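Local coordinates for extracellular solute-binding protein, family 1 (Bifidobacterium longum subsp. infantis, PDB 6FTH) that probably binds human milk oligosaccharides outside the cell and delivers them to an ABC transporter for uptake, at residues D51-C56 against L359-Y365; Q368-S373 against F402-D407; K27-S31 against N349-A353; P141-K146 against F409-D415. All coordinates share one frame. Numbering follows the deposited sequence.

Interaction 1 of 4, residues D51-C56 against L359-Y365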
loop_
_atom_site.group_PDB
_atom_site.type_symbol
_atom_site.label_atom_id
_atom_site.label_comp_id
_atom_site.label_asym_id
_atom_site.label_seq_id
_atom_site.Cartn_x
_atom_site.Cartn_y
_atom_site.Cartn_z
ATOM N N ASP A 51 11.119 24.205 15.409
ATOM C CA ASP A 51 10.024 25.165 15.287
ATOM C C ASP A 51 8.757 24.626 15.940
ATOM O O ASP A 51 8.049 25.354 16.645
ATOM C CB ASP A 51 9.730 25.463 13.812
ATOM C CG ASP A 51 10.850 26.210 13.111
ATOM O OD1 ASP A 51 11.805 26.648 13.789
ATOM O OD2 ASP A 51 10.770 26.362 11.871
ATOM N N LEU A 52 8.441 23.348 15.701
ATOM C CA LEU A 52 7.200 22.794 16.219
ATOM C C LEU A 52 7.185 22.835 17.734
ATOM O O LEU A 52 6.177 23.203 18.350
ATOM C CB LEU A 52 7.046 21.354 15.728
ATOM C CG LEU A 52 5.862 20.530 16.244
ATOM C CD1 LEU A 52 4.572 21.141 15.774
ATOM C CD2 LEU A 52 6.000 19.077 15.761
ATOM N N GLU A 53 8.304 22.447 18.348
ATOM C CA GLU A 53 8.423 22.451 19.795
ATOM C C GLU A 53 8.216 23.852 20.355
ATOM O O GLU A 53 7.484 24.036 21.330
ATOM C CB GLU A 53 9.794 21.912 20.197
ATOM C CG GLU A 53 9.963 21.807 21.683
ATOM C CD GLU A 53 11.239 21.071 22.070
ATOM O OE1 GLU A 53 12.147 20.950 21.222
ATOM O OE2 GLU A 53 11.319 20.596 23.211
ATOM N N ALA A 54 8.839 24.852 19.737
ATOM C CA ALA A 54 8.634 26.229 20.178
ATOM C C ALA A 54 7.171 26.626 20.052
ATOM O O ALA A 54 6.580 27.203 20.976
ATOM C CB ALA A 54 9.499 27.156 19.329
ATOM N N ASP A 55 6.561 26.308 18.909
ATOM C CA ASP A 55 5.175 26.694 18.666
ATOM C C ASP A 55 4.226 25.983 19.604
ATOM O O ASP A 55 3.142 26.493 19.890
ATOM C CB ASP A 55 4.785 26.373 17.227
ATOM C CG ASP A 55 5.366 27.347 16.233
ATOM O OD1 ASP A 55 6.108 28.284 16.650
ATOM O OD2 ASP A 55 5.072 27.187 15.031
ATOM N N CYS A 56 4.598 24.803 20.071
ATOM C CA CYS A 56 3.781 24.105 21.038
ATOM C C CYS A 56 3.926 24.680 22.441
ATOM O O CYS A 56 3.082 24.409 23.291
ATOM C CB CYS A 56 4.187 22.640 21.056
ATOM S SG CYS A 56 2.777 21.541 21.253
ATOM N N LEU A 359 -0.985 21.087 15.568
ATOM C CA LEU A 359 0.080 21.733 14.810
ATOM C C LEU A 359 0.670 20.800 13.751
ATOM O O LEU A 359 0.948 21.234 12.623
ATOM C CB LEU A 359 1.161 22.248 15.755
ATOM C CG LEU A 359 0.718 23.396 16.670
ATOM C CD1 LEU A 359 1.818 23.728 17.653
ATOM C CD2 LEU A 359 0.353 24.634 15.838
ATOM N N LEU A 360 0.859 19.510 14.089
ATOM C CA LEU A 360 1.321 18.540 13.101
ATOM C C LEU A 360 0.446 18.549 11.861
ATOM O O LEU A 360 0.957 18.431 10.741
ATOM C CB LEU A 360 1.365 17.122 13.687
ATOM C CG LEU A 360 2.529 16.848 14.647
ATOM C CD1 LEU A 360 2.265 15.560 15.409
ATOM C CD2 LEU A 360 3.867 16.769 13.942
ATOM N N TYR A 361 -0.870 18.695 12.057
ATOM C CA TYR A 361 -1.859 18.652 10.986
ATOM C C TYR A 361 -2.131 20.016 10.363
ATOM O O TYR A 361 -2.975 20.129 9.460
ATOM C CB TYR A 361 -3.138 17.956 11.494
ATOM C CG TYR A 361 -2.924 16.445 11.559
ATOM C CD1 TYR A 361 -2.165 15.865 12.570
ATOM C CD2 TYR A 361 -3.411 15.614 10.564
ATOM C CE1 TYR A 361 -1.911 14.502 12.598
ATOM C CE2 TYR A 361 -3.168 14.237 10.591
ATOM C CZ TYR A 361 -2.425 13.696 11.604
ATOM O OH TYR A 361 -2.156 12.343 11.641
ATOM N N SER A 362 -1.408 21.051 10.789
ATOM C CA SER A 362 -1.476 22.308 10.068
ATOM C C SER A 362 -0.683 22.188 8.778
ATOM O O SER A 362 0.221 21.362 8.654
ATOM C CB SER A 362 -0.881 23.447 10.913
ATOM O OG SER A 362 0.527 23.361 10.995
ATOM N N GLU A 363 -0.983 23.072 7.822
ATOM C CA GLU A 363 -0.261 23.043 6.556
ATOM C C GLU A 363 1.232 23.270 6.768
ATOM O O GLU A 363 2.063 22.560 6.182
ATOM C CB GLU A 363 -0.866 24.072 5.601
ATOM C CG GLU A 363 -0.247 24.105 4.214
ATOM C CD GLU A 363 -0.935 25.091 3.290
ATOM O OE1 GLU A 363 -2.177 25.199 3.428
ATOM O OE2 GLU A 363 -0.253 25.734 2.450
ATOM N N LYS A 364 1.575 24.227 7.646
ATOM C CA LYS A 364 2.964 24.532 7.990
ATOM C C LYS A 364 3.768 23.278 8.329
ATOM O O LYS A 364 4.862 23.062 7.785
ATOM C CB LYS A 364 2.962 25.500 9.178
ATOM C CG LYS A 364 4.321 25.927 9.691
ATOM C CD LYS A 364 4.225 26.862 10.927
ATOM C CE LYS A 364 3.598 28.211 10.617
ATOM N NZ LYS A 364 3.640 29.121 11.810
ATOM N N TYR A 365 3.239 22.429 9.210
ATOM C CA TYR A 365 4.022 21.273 9.665
ATOM C C TYR A 365 3.757 20.011 8.853
ATOM O O TYR A 365 4.635 19.158 8.750
ATOM C CB TYR A 365 3.889 21.057 11.175
ATOM C CG TYR A 365 4.567 22.189 11.911
ATOM C CD1 TYR A 365 5.929 22.303 11.872
ATOM C CD2 TYR A 365 3.838 23.165 12.551
ATOM C CE1 TYR A 365 6.592 23.373 12.478
ATOM C CE2 TYR A 365 4.471 24.243 13.175
ATOM C CZ TYR A 365 5.851 24.331 13.126
ATOM O OH TYR A 365 6.496 25.396 13.717
HETATM O O HOH W 1 8.206 26.115 10.838
HETATM O O HOH W 2 2.462 27.765 14.079
HETATM O O HOH W 3 6.111 29.172 13.644
#
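Leu52 is the apolar centre of this contact between the helix that carries 51-56 and the turn joining two helices at 359-365. Its side chain, in the tp rotamer, divides its two methyls: CD1 lies 3.6 Å from Leu359 CB and sits over the face of the Tyr365 ring, 3.9 Å from the ring centroid in a CH-pi contact, while CD2 packs 3.6 Å from Leu360 CD2. Leu359 and Leu360 are both mt; Leu359 CD1 reaches the backbone of the helix, 3.8 Å from both Asp55 O and Cys56 N. Tyr365, with chi1 in m, points its ring at the helix so that its hydroxyl arrives at the carboxylate of Asp55, likewise m, and donates a hydrogen bond of 2.6 Å from OH to OD2. Lys364 is extended except at chi3. Its NZ stays 4.0 Å from Asp55 OD2, beyond a salt bridge, and waters 2 and 3 each link the two atoms. In the turn between the helices, Ser362 OG donates to Leu359 O (2.7 Å) and, from the N-cap position, accepts a weak bond from Tyr365 N (3.4 Å). Within a lobe of the binding protein, helix 47-56 thus packs against the junction of helices 350-360 and 363-371, Leu52 and Cys56 also touching Leu356, while Tyr361 and Ser362 meet helix 114-122.

Interaction 2 of 4, residues Q368-S373 against F402-D407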
loop_
_atom_site.group_PDB
_atom_site.type_symbol
_atom_site.label_atom_id
_atom_site.label_comp_id
_atom_site.label_asym_id
_atom_site.label_seq_id
_atom_site.Cartn_x
_atom_site.Cartn_y
_atom_site.Cartn_z
ATOM N N GLN A 368 6.160 20.422 5.914
ATOM C CA GLN A 368 7.558 20.278 6.323
ATOM C C GLN A 368 7.879 18.851 6.779
ATOM O O GLN A 368 8.978 18.353 6.523
ATOM C CB GLN A 368 7.922 21.311 7.387
ATOM C CG GLN A 368 7.989 22.728 6.837
ATOM C CD GLN A 368 8.507 23.699 7.875
ATOM O OE1 GLN A 368 9.703 24.024 7.883
ATOM N NE2 GLN A 368 7.632 24.135 8.778
ATOM N N GLN A 369 6.944 18.154 7.421
ATOM C CA GLN A 369 7.220 16.744 7.699
ATOM C C GLN A 369 7.400 15.964 6.412
ATOM O O GLN A 369 8.254 15.081 6.309
ATOM C CB GLN A 369 6.086 16.099 8.476
ATOM C CG GLN A 369 5.868 16.526 9.875
ATOM C CD GLN A 369 4.634 15.858 10.402
ATOM O OE1 GLN A 369 4.646 14.653 10.681
ATOM N NE2 GLN A 369 3.524 16.587 10.438
ATOM N N PHE A 370 6.540 16.216 5.439
ATOM C CA PHE A 370 6.494 15.386 4.245
ATOM C C PHE A 370 7.694 15.667 3.341
ATOM O O PHE A 370 8.273 14.741 2.774
ATOM C CB PHE A 370 5.148 15.626 3.534
ATOM C CG PHE A 370 4.910 14.764 2.322
ATOM C CD1 PHE A 370 4.898 13.378 2.406
ATOM C CD2 PHE A 370 4.641 15.348 1.095
ATOM C CE1 PHE A 370 4.686 12.595 1.277
ATOM C CE2 PHE A 370 4.412 14.574 -0.036
ATOM C CZ PHE A 370 4.438 13.204 0.057
ATOM N N LEU A 371 8.075 16.947 3.212
ATOM C CA LEU A 371 9.103 17.394 2.274
ATOM C C LEU A 371 10.348 17.964 2.941
ATOM O O LEU A 371 11.276 18.371 2.231
ATOM C CB LEU A 371 8.512 18.470 1.346
ATOM C CG LEU A 371 7.279 18.022 0.552
ATOM C CD1 LEU A 371 6.677 19.181 -0.243
ATOM C CD2 LEU A 371 7.616 16.867 -0.357
ATOM N N GLY A 372 10.384 18.031 4.259
ATOM C CA GLY A 372 11.491 18.625 4.989
ATOM C C GLY A 372 11.279 20.106 5.267
ATOM O O GLY A 372 10.351 20.749 4.776
ATOM N N SER A 373 12.185 20.659 6.070
ATOM C CA SER A 373 12.050 22.035 6.533
ATOM C C SER A 373 12.068 23.024 5.371
ATOM O O SER A 373 12.786 22.844 4.383
ATOM C CB SER A 373 13.215 22.355 7.467
ATOM O OG SER A 373 13.274 21.443 8.556
ATOM N N PHE A 402 17.455 12.403 5.247
ATOM C CA PHE A 402 16.265 13.131 4.825
ATOM C C PHE A 402 15.761 13.979 5.990
ATOM O O PHE A 402 15.563 13.448 7.090
ATOM C CB PHE A 402 15.155 12.209 4.336
ATOM C CG PHE A 402 14.053 12.956 3.643
ATOM C CD1 PHE A 402 14.256 13.473 2.370
ATOM C CD2 PHE A 402 12.840 13.177 4.264
ATOM C CE1 PHE A 402 13.257 14.190 1.721
ATOM C CE2 PHE A 402 11.837 13.908 3.617
ATOM C CZ PHE A 402 12.055 14.410 2.343
ATOM N N PRO A 403 15.526 15.307 5.788
ATOM C CA PRO A 403 15.170 16.191 6.907
ATOM C C PRO A 403 13.671 16.279 7.155
ATOM O O PRO A 403 13.136 17.344 7.494
ATOM C CB PRO A 403 15.725 17.540 6.453
ATOM C CG PRO A 403 15.455 17.511 4.958
ATOM C CD PRO A 403 15.765 16.072 4.550
ATOM N N GLY A 404 13.017 15.138 7.062
ATOM C CA GLY A 404 11.621 15.031 7.415
ATOM C C GLY A 404 11.245 13.585 7.621
ATOM O O GLY A 404 12.094 12.695 7.640
ATOM N N LEU A 405 9.952 13.361 7.798
ATOM C CA LEU A 405 9.435 12.018 7.985
ATOM C C LEU A 405 8.941 11.389 6.690
ATOM O O LEU A 405 8.716 10.174 6.654
ATOM C CB LEU A 405 8.290 12.061 9.001
ATOM C CG LEU A 405 8.625 12.728 10.349
ATOM C CD1 LEU A 405 7.474 12.682 11.310
ATOM C CD2 LEU A 405 9.845 12.073 10.992
ATOM N N ALA A 406 8.778 12.181 5.638
ATOM C CA ALA A 406 8.375 11.718 4.288
ATOM C C ALA A 406 7.011 11.025 4.375
ATOM O O ALA A 406 6.132 11.500 5.118
ATOM C CB ALA A 406 9.481 10.924 3.641
ATOM N N ASP A 407 6.828 9.922 3.644
ATOM C CA ASP A 407 5.527 9.277 3.578
ATOM C C ASP A 407 5.100 8.667 4.906
ATOM O O ASP A 407 3.925 8.329 5.055
ATOM C CB ASP A 407 5.528 8.222 2.472
ATOM C CG ASP A 407 6.543 7.140 2.715
ATOM O OD1 ASP A 407 7.748 7.456 2.741
ATOM O OD2 ASP A 407 6.121 6.000 2.960
#
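Backbone-to-backbone docking defines this buried contact, in which the C-terminal end of helix 363-371 meets an irregular segment of the long loop between helix 390-398 and strand 418-420. The carbonyl of Gln369 accepts two hydrogen bonds, from Leu405 N (2.8 Å) and Ala406 N (3.0 Å), so that a carbonyl near the helix end is satisfied by the loop. CA-H...O contacts add to this, from Ala406 CA to Phe370 O (3.4 Å) and from Gly372 CA to Pro403 O (3.3 Å). Gly372 follows the helix at the C' position, with the positive phi common at helix C-termini; a CB there would clash with Pro403 CG as well as with the carbonyl O of Leu371. Gly404 is also closely packed, since a CB would run into Gln369 O. The Phe402 ring turns its edge to Phe370 O, with CE2 3.8 Å from that oxygen, and packs edge-to-face with Tyr393. Beyond the two segments, Trp48 of helix 47-56 touches Gln368, Gln369 and Leu405, and its NE1 donates to Pro403 O.

Interaction 3 of 4, residues K27-S31 against N349-A353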
loop_
_atom_site.group_PDB
_atom_site.type_symbol
_atom_site.label_atom_id
_atom_site.label_comp_id
_atom_site.label_asym_id
_atom_site.label_seq_id
_atom_site.Cartn_x
_atom_site.Cartn_y
_atom_site.Cartn_z
ATOM N N LYS A 27 7.502 24.559 31.401
ATOM C CA LYS A 27 6.800 24.120 30.201
ATOM C C LYS A 27 6.371 22.659 30.337
ATOM O O LYS A 27 7.110 21.844 30.897
ATOM C CB LYS A 27 7.691 24.272 28.975
ATOM C CG LYS A 27 7.902 25.713 28.557
ATOM C CD LYS A 27 8.425 25.801 27.142
ATOM C CE LYS A 27 8.626 27.245 26.725
ATOM N NZ LYS A 27 8.728 27.362 25.240
ATOM N N PRO A 28 5.183 22.301 29.849
ATOM C CA PRO A 28 4.752 20.906 29.951
ATOM C C PRO A 28 5.632 20.011 29.102
ATOM O O PRO A 28 6.028 20.373 27.990
ATOM C CB PRO A 28 3.308 20.934 29.430
ATOM C CG PRO A 28 3.222 22.170 28.593
ATOM C CD PRO A 28 4.155 23.153 29.225
ATOM N N ILE A 29 5.931 18.828 29.638
ATOM C CA ILE A 29 6.736 17.837 28.939
ATOM C C ILE A 29 5.809 16.827 28.277
ATOM O O ILE A 29 4.808 16.394 28.858
ATOM C CB ILE A 29 7.740 17.141 29.880
ATOM C CG1 ILE A 29 8.690 18.165 30.498
ATOM C CG2 ILE A 29 8.557 16.116 29.100
ATOM C CD1 ILE A 29 9.597 17.566 31.566
ATOM N N VAL A 30 6.127 16.491 27.034
ATOM C CA VAL A 30 5.385 15.512 26.248
ATOM C C VAL A 30 6.422 14.569 25.672
ATOM O O VAL A 30 7.295 15.000 24.920
ATOM C CB VAL A 30 4.588 16.177 25.110
ATOM C CG1 VAL A 30 3.845 15.119 24.285
ATOM C CG2 VAL A 30 3.619 17.219 25.654
ATOM N N SER A 31 6.339 13.292 26.029
ATOM C CA SER A 31 7.185 12.292 25.392
ATOM C C SER A 31 6.536 11.850 24.087
ATOM O O SER A 31 5.319 11.660 24.023
ATOM C CB SER A 31 7.403 11.082 26.300
ATOM O OG SER A 31 6.178 10.546 26.782
ATOM N N ASN A 349 0.111 15.704 30.251
ATOM C CA ASN A 349 -0.229 17.013 29.695
ATOM C C ASN A 349 -0.987 16.820 28.375
ATOM O O ASN A 349 -0.443 17.055 27.283
ATOM C CB ASN A 349 1.048 17.817 29.512
ATOM C CG ASN A 349 1.808 18.004 30.819
ATOM O OD1 ASN A 349 1.255 18.506 31.799
ATOM N ND2 ASN A 349 3.066 17.580 30.843
ATOM N N LYS A 350 -2.257 16.420 28.479
ATOM C CA LYS A 350 -3.020 16.087 27.273
ATOM C C LYS A 350 -3.336 17.319 26.436
ATOM O O LYS A 350 -3.434 17.219 25.208
ATOM C CB LYS A 350 -4.298 15.340 27.634
ATOM C CG LYS A 350 -4.051 13.919 28.114
ATOM C CD LYS A 350 -5.333 13.187 28.395
ATOM C CE LYS A 350 -5.056 11.852 29.040
ATOM N NZ LYS A 350 -6.315 11.225 29.502
ATOM N N ASP A 351 -3.489 18.487 27.063
ATOM C CA ASP A 351 -3.727 19.704 26.287
ATOM C C ASP A 351 -2.530 20.035 25.415
ATOM O O ASP A 351 -2.683 20.390 24.240
ATOM C CB ASP A 351 -4.027 20.875 27.223
ATOM C CG ASP A 351 -5.371 20.738 27.909
ATOM O OD1 ASP A 351 -6.324 20.259 27.260
ATOM O OD2 ASP A 351 -5.477 21.102 29.100
ATOM N N ALA A 352 -1.325 19.926 25.971
ATOM C CA ALA A 352 -0.127 20.146 25.177
ATOM C C ALA A 352 -0.020 19.116 24.057
ATOM O O ALA A 352 0.373 19.447 22.934
ATOM C CB ALA A 352 1.109 20.080 26.068
ATOM N N ALA A 353 -0.370 17.861 24.348
ATOM C CA ALA A 353 -0.285 16.815 23.330
ATOM C C ALA A 353 -1.296 17.038 22.205
ATOM O O ALA A 353 -0.988 16.791 21.029
ATOM C CB ALA A 353 -0.491 15.446 23.974
HETATM O O HOH W 4 5.544 18.229 32.583
HETATM O O HOH W 5 2.442 14.783 28.784
#
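Pro28, just before the strand begins, points its ring at the start of the opposing helix: CB lies 3.6 Å from Asn349 CG, and CG packs 3.9 Å from Ala352 CB. Its backbone is already paired with Lys59 of the neighbouring strand. At Ile29 the side chain turns away from the helix, and the main chain makes the polar link instead. Ile29 O accepts a hydrogen bond from Asn349 ND2 (2.9 Å), and two waters widen the connection: water 4 accepts from Ile29 N (3.0 Å) and from Asn349 ND2 (3.1 Å), while water 5 donates to Ile29 O (2.9 Å) and accepts from Asn349 N (2.9 Å). Asn349 occupies the N-cap position of helix 350-360, but its side chain makes no capping bond and is directed across to the strand. The contact thus joins a helix to an inner strand of a mixed sheet, the first in the chain, in which strand 29-36 runs parallel to 59-66 and 86-88, an alpha/beta arrangement as expected in a lobe of a periplasmic-type binding protein. Val30 then brings a buried side chain against the first helical turn, with CG2 3.8 Å from Ala352 CB and CG1 4.4 Å from Ala353 CB; the small alanines are consistent with the close approach of the helix. Val30 and Ala353 both touch Val86 on the adjacent strand, and Ser31 passes on to hydrogen-bond with Val86 through its backbone.

Interaction 4 of 4, residues P141-K146 against F409-D415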
loop_
_atom_site.group_PDB
_atom_site.type_symbol
_atom_site.label_atom_id
_atom_site.label_comp_id
_atom_site.label_asym_id
_atom_site.label_seq_id
_atom_site.Cartn_x
_atom_site.Cartn_y
_atom_site.Cartn_z
ATOM N N PRO A 141 -5.309 9.248 11.202
ATOM C CA PRO A 141 -4.687 8.889 9.929
ATOM C C PRO A 141 -3.824 10.026 9.394
ATOM O O PRO A 141 -3.805 11.132 9.932
ATOM C CB PRO A 141 -5.908 8.688 9.024
ATOM C CG PRO A 141 -6.881 9.709 9.530
ATOM C CD PRO A 141 -6.660 9.815 11.010
ATOM N N SER A 142 -3.118 9.734 8.301
ATOM C CA SER A 142 -2.442 10.758 7.509
ATOM C C SER A 142 -2.932 10.697 6.068
ATOM O O SER A 142 -3.496 9.687 5.632
ATOM C CB SER A 142 -0.923 10.523 7.491
ATOM O OG SER A 142 -0.629 9.214 6.985
ATOM N N SER A 143 -2.688 11.788 5.324
ATOM C CA SER A 143 -2.900 11.827 3.878
ATOM C C SER A 143 -1.724 12.513 3.211
ATOM O O SER A 143 -1.437 13.673 3.515
ATOM C CB SER A 143 -4.178 12.590 3.520
ATOM O OG SER A 143 -4.145 13.023 2.166
ATOM N N ARG A 144 -1.069 11.825 2.279
ATOM C CA ARG A 144 -0.034 12.445 1.462
ATOM C C ARG A 144 -0.584 13.104 0.209
ATOM O O ARG A 144 0.192 13.544 -0.651
ATOM C CB ARG A 144 1.115 11.475 1.128
ATOM C CG ARG A 144 0.723 10.138 0.545
ATOM C CD ARG A 144 1.968 9.360 0.075
ATOM N NE ARG A 144 1.650 7.962 -0.153
ATOM C CZ ARG A 144 2.541 7.035 -0.471
ATOM N NH1 ARG A 144 3.809 7.370 -0.664
ATOM N NH2 ARG A 144 2.162 5.768 -0.604
ATOM N N GLY A 145 -1.905 13.187 0.083
ATOM C CA GLY A 145 -2.495 14.101 -0.875
ATOM C C GLY A 145 -2.969 13.440 -2.150
ATOM O O GLY A 145 -2.743 12.261 -2.419
ATOM N N LYS A 146 -3.590 14.282 -2.972
ATOM C CA LYS A 146 -4.367 13.791 -4.112
ATOM C C LYS A 146 -3.521 13.149 -5.212
ATOM O O LYS A 146 -4.063 12.405 -6.027
ATOM C CB LYS A 146 -5.231 14.914 -4.663
ATOM C CG LYS A 146 -4.450 16.093 -5.249
ATOM C CD LYS A 146 -5.377 17.230 -5.705
ATOM C CE LYS A 146 -4.649 18.372 -6.374
ATOM N NZ LYS A 146 -3.809 19.185 -5.483
ATOM N N PHE A 409 4.869 10.358 7.617
ATOM C CA PHE A 409 4.520 11.508 8.440
ATOM C C PHE A 409 3.129 11.420 9.067
ATOM O O PHE A 409 2.280 10.581 8.726
ATOM C CB PHE A 409 4.651 12.821 7.655
ATOM C CG PHE A 409 3.468 13.159 6.729
ATOM C CD1 PHE A 409 2.842 12.194 5.948
ATOM C CD2 PHE A 409 3.048 14.461 6.617
ATOM C CE1 PHE A 409 1.785 12.547 5.096
ATOM C CE2 PHE A 409 1.999 14.812 5.779
ATOM C CZ PHE A 409 1.386 13.866 5.019
ATOM N N SER A 410 2.912 12.340 10.004
ATOM C CA SER A 410 1.687 12.459 10.794
ATOM C C SER A 410 1.077 13.817 10.446
ATOM O O SER A 410 1.299 14.812 11.147
ATOM C CB SER A 410 1.989 12.375 12.269
ATOM O OG SER A 410 2.644 11.160 12.544
ATOM N N GLY A 411 0.278 13.850 9.391
ATOM C CA GLY A 411 -0.275 15.103 8.910
ATOM C C GLY A 411 -1.111 14.852 7.677
ATOM O O GLY A 411 -1.438 13.709 7.360
ATOM N N TRP A 412 -1.460 15.941 6.978
ATOM C CA TRP A 412 -2.257 15.809 5.773
ATOM C C TRP A 412 -1.910 16.907 4.785
ATOM O O TRP A 412 -1.626 18.042 5.190
ATOM C CB TRP A 412 -3.770 15.785 6.044
ATOM C CG TRP A 412 -4.396 17.086 6.486
ATOM C CD1 TRP A 412 -4.131 17.789 7.627
ATOM C CD2 TRP A 412 -5.442 17.800 5.805
ATOM N NE1 TRP A 412 -4.926 18.918 7.678
ATOM C CE2 TRP A 412 -5.739 18.935 6.575
ATOM C CE3 TRP A 412 -6.151 17.580 4.617
ATOM C CZ2 TRP A 412 -6.727 19.837 6.211
ATOM C CZ3 TRP A 412 -7.118 18.488 4.244
ATOM C CH2 TRP A 412 -7.397 19.602 5.044
ATOM N N ILE A 413 -1.929 16.549 3.507
ATOM C CA ILE A 413 -1.718 17.496 2.407
ATOM C C ILE A 413 -3.084 17.830 1.832
ATOM O O ILE A 413 -3.689 16.977 1.144
ATOM C CB ILE A 413 -0.777 16.939 1.327
ATOM C CG1 ILE A 413 0.561 16.447 1.904
ATOM C CG2 ILE A 413 -0.540 18.000 0.250
ATOM C CD1 ILE A 413 1.391 17.479 2.624
ATOM N N PRO A 414 -3.634 19.028 2.084
ATOM C CA PRO A 414 -4.958 19.379 1.542
ATOM C C PRO A 414 -4.927 19.480 0.023
ATOM O O PRO A 414 -3.907 19.812 -0.586
ATOM C CB PRO A 414 -5.247 20.750 2.170
ATOM C CG PRO A 414 -4.346 20.839 3.383
ATOM C CD PRO A 414 -3.104 20.094 2.959
ATOM N N ASP A 415 -6.090 19.232 -0.599
ATOM C CA ASP A 415 -6.181 19.319 -2.060
ATOM C C ASP A 415 -5.888 20.732 -2.594
ATOM O O ASP A 415 -5.459 20.878 -3.756
ATOM C CB ASP A 415 -7.563 18.890 -2.521
ATOM C CG ASP A 415 -7.793 17.401 -2.460
ATOM O OD1 ASP A 415 -6.915 16.621 -1.983
ATOM O OD2 ASP A 415 -8.902 16.980 -2.886
HETATM O O HOH W 6 -2.709 18.415 -2.960
HETATM O O HOH W 7 -4.328 16.706 -1.502
#
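Ser143 uses both of its main-chain polar atoms on the opposing segment: its N donates to Gly411 O (3.1 Å), and its O accepts from Ile413 N (2.9 Å). These two bonds flank Trp412 and form a single beta bridge between Ser143 and Trp412, which extends the edge of a short strand with a piece of loop. The same acceptors take CA-H...O contacts, Ser142 CA to Gly411 O (3.1 Å) and Trp412 CA to Ser143 O (3.2 Å), and the edge of the Phe409 ring also meets Ser143 O, with CZ at 3.2 Å. The hydroxyl of Ser143 is engaged with Glu335, besides accepting a weak bond from Gly145 N (3.1 Å). Farther along, Lys146 NZ donates to Asp415 O (2.9 Å) and to water 6 (2.9 Å), and Lys146 N donates to water 7 (2.9 Å), which lies 2.7 Å from Ile413 O and 2.6 Å from Asp415 OD1; OD1 also forms a salt bridge with Lys123. On its other side strand 140-143 pairs antiparallel with strand 336-337, while helix 114-122 supplies Phe119, stacked on the Trp412 ring, and helix 363-371 presents Phe370 to Phe409 and Arg144.

In the fold
All four contacts lie on one side of the chain's centre, their own centres from about 15 Å (interaction 4) to about 33 Å (interaction 3) away from it. Helix 350-360 joins interaction 3 to interaction 1, their centres about 14 Å apart, and helix 363-371 continues to interaction 2, its centre about 13 Å from that of interaction 1. Interactions 2 and 4 share the loop between helix 390-398 and strand 418-420; their centres are about 12 Å apart, and interaction 2 is nested within the loop closed by interaction 4. Interactions 1, 3 and 4 cross one another along the sequence, so this part of the protein is assembled from N-terminal and much later segments, consistent with the interwoven lobes of solute-binding proteins.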